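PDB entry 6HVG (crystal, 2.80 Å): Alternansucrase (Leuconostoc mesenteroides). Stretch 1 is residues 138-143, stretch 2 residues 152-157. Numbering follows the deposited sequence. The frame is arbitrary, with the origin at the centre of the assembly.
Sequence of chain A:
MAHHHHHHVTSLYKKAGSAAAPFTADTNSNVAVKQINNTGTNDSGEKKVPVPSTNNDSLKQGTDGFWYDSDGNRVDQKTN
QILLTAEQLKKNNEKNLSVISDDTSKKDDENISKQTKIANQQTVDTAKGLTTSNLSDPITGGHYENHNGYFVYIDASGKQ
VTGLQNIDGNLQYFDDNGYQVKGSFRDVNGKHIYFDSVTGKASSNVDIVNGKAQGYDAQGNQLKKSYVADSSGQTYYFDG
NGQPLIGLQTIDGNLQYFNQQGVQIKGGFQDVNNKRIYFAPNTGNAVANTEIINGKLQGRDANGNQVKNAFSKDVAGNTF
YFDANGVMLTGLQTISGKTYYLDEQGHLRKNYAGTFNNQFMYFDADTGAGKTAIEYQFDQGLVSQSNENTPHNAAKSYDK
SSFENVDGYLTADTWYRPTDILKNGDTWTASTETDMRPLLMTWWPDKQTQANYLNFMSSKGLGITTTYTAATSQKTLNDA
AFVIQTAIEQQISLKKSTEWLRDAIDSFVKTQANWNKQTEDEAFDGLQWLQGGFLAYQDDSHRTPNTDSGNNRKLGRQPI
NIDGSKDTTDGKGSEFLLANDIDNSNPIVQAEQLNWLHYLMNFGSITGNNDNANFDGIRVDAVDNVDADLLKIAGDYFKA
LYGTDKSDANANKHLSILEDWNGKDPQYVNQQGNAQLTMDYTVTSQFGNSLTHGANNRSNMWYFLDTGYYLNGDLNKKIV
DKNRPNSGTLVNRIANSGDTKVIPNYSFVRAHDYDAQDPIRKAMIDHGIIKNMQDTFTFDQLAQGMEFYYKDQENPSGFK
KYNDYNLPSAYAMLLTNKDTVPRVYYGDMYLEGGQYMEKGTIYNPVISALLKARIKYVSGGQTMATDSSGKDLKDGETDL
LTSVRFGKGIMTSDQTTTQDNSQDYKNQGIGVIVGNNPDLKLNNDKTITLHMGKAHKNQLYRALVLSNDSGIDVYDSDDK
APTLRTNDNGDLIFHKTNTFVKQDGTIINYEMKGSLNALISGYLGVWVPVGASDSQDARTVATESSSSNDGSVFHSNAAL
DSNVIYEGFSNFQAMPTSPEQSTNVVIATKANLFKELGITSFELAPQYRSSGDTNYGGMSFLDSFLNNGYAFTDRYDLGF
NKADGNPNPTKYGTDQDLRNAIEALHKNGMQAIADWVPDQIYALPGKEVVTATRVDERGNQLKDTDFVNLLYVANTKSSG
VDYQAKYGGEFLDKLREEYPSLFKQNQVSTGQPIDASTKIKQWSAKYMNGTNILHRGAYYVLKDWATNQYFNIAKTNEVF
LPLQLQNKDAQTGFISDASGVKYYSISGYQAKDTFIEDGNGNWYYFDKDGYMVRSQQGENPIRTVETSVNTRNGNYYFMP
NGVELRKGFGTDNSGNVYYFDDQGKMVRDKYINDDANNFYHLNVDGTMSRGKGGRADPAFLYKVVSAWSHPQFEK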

# COMPACT_ATOMS: atom_id res chain seq x y z
N PRO A 138 -1.02 27.21 -24.24
CA PRO A 138 -0.15 26.02 -24.18
C PRO A 138 -0.07 25.20 -25.48
O PRO A 138 -1.01 25.20 -26.29
CB PRO A 138 -0.75 25.17 -23.05
CG PRO A 138 -1.69 26.06 -22.32
CD PRO A 138 -2.15 27.09 -23.30
N ILE A 139 1.05 24.50 -25.64
CA ILE A 139 1.25 23.57 -26.76
C ILE A 139 1.76 22.22 -26.24
O ILE A 139 2.44 22.15 -25.20
CB ILE A 139 2.24 24.14 -27.81
CG1 ILE A 139 3.55 24.62 -27.15
CG2 ILE A 139 1.59 25.29 -28.59
CD1 ILE A 139 4.62 25.02 -28.14
N THR A 140 1.43 21.14 -26.96
CA THR A 140 1.85 19.78 -26.61
C THR A 140 2.20 18.97 -27.87
O THR A 140 1.81 19.35 -28.98
CB THR A 140 0.77 19.05 -25.78
N GLY A 141 2.94 17.88 -27.69
CA GLY A 141 3.31 16.98 -28.79
C GLY A 141 4.59 17.31 -29.55
O GLY A 141 4.85 16.74 -30.61
N GLY A 142 5.40 18.22 -29.01
CA GLY A 142 6.71 18.56 -29.56
C GLY A 142 7.84 18.15 -28.63
O GLY A 142 7.76 18.35 -27.42
N HIS A 143 8.87 17.53 -29.19
CA HIS A 143 10.10 17.19 -28.46
C HIS A 143 11.01 18.41 -28.17
O HIS A 143 10.89 19.46 -28.81
CB HIS A 143 10.88 16.11 -29.23
CG HIS A 143 11.37 16.54 -30.58
ND1 HIS A 143 10.54 17.11 -31.53
CD2 HIS A 143 12.59 16.46 -31.15
CE1 HIS A 143 11.24 17.37 -32.62
NE2 HIS A 143 12.49 16.99 -32.42
N VAL A 152 16.33 23.80 -27.63
CA VAL A 152 15.36 24.24 -28.61
C VAL A 152 14.10 23.39 -28.37
O VAL A 152 14.19 22.30 -27.79
CB VAL A 152 15.92 24.04 -30.04
CG1 VAL A 152 14.86 24.26 -31.10
CG2 VAL A 152 17.09 24.98 -30.28
N TYR A 153 12.94 23.91 -28.78
CA TYR A 153 11.69 23.15 -28.73
C TYR A 153 11.07 23.11 -30.10
O TYR A 153 10.79 24.17 -30.66
CB TYR A 153 10.69 23.77 -27.75
CG TYR A 153 9.44 22.92 -27.58
CD1 TYR A 153 9.43 21.83 -26.71
CD2 TYR A 153 8.28 23.21 -28.29
CE1 TYR A 153 8.30 21.06 -26.54
CE2 TYR A 153 7.14 22.44 -28.15
CZ TYR A 153 7.14 21.36 -27.27
OH TYR A 153 5.99 20.61 -27.12
N ILE A 154 10.83 21.91 -30.62
CA ILE A 154 10.22 21.72 -31.93
C ILE A 154 8.78 21.22 -31.79
O ILE A 154 8.52 20.18 -31.17
CB ILE A 154 11.06 20.78 -32.82
CG1 ILE A 154 12.55 21.13 -32.71
CG2 ILE A 154 10.58 20.86 -34.27
CD1 ILE A 154 13.45 20.47 -33.73
N ASP A 155 7.87 22.00 -32.37
CA ASP A 155 6.41 21.80 -32.34
C ASP A 155 5.97 20.41 -32.87
O ASP A 155 6.78 19.67 -33.43
CB ASP A 155 5.76 22.91 -33.21
CG ASP A 155 4.36 23.25 -32.80
OD1 ASP A 155 4.18 24.34 -32.22
OD2 ASP A 155 3.44 22.46 -33.07
N ALA A 156 4.69 20.08 -32.67
CA ALA A 156 4.05 18.94 -33.36
C ALA A 156 4.09 19.12 -34.88
O ALA A 156 4.33 18.17 -35.63
CB ALA A 156 2.60 18.78 -32.89
N SER A 157 3.84 20.35 -35.32
CA SER A 157 4.01 20.78 -36.71
C SER A 157 5.41 20.49 -37.31
O SER A 157 5.53 20.24 -38.52
CB SER A 157 3.70 22.29 -36.80
OG SER A 157 4.12 22.86 -38.02
O HOH W 1 3.57 21.43 -30.08

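Stretches 138-143 and 152-157 bury 445 Å² between them, and most of their polar contact is made by backbone atoms. The firmest link is a hydrogen bond from Ile-154 N to His-143 O, 3.0 Å long with an N-H...O angle of 160°, which satisfies the main-chain donor of Ile-154. It is not repeated in the reverse sense: His-143 N lies 3.3 Å from Ile-154 O, but the angle is too poor for a hydrogen bond.

Tyr-153 adds a side-chain donor. Its CA-to-CB bond points sideways, yet with chi1 in the t well the ring extends to stretch 1, where Tyr-153 OH makes a weak hydrogen bond to Gly-142 O (2.9 Å); that acceptor is crowded in the model, so its position is less certain. The same ring offers an apolar surface to Ile-139, whose CD1 approaches Tyr-153 CE2 to 3.6 Å. A tyrosine thus serves both the polar and the apolar parts of the contact.

Gly-142 permits this close approach. Gly-142 CA sits 2.9 Å from Ile-154 O, and a CB here would point toward stretch 2 and clash with that oxygen and with Tyr-153 OH. At Gly-141 the backbone angles (89°/13°) would themselves jam a CB against the preceding carbonyl oxygen.

A water closes the other end, donating to Thr-140 O (2.9 Å) and accepting from Ala-156 N (3.1 Å), so both backbone groups are satisfied without touching directly. Within stretch 2, Asp-155 OD2 accepts from Ser-157 N (3.1 Å, 163°), tying the carboxylate to the backbone two residues on. The His-143 side chain starts away from stretch 2, but its ring returns to pack obliquely on Ile-154, His-143 CE1 to Ile-154 CB 3.4 Å, while NE2 is hydrogen-bonded elsewhere in the structure.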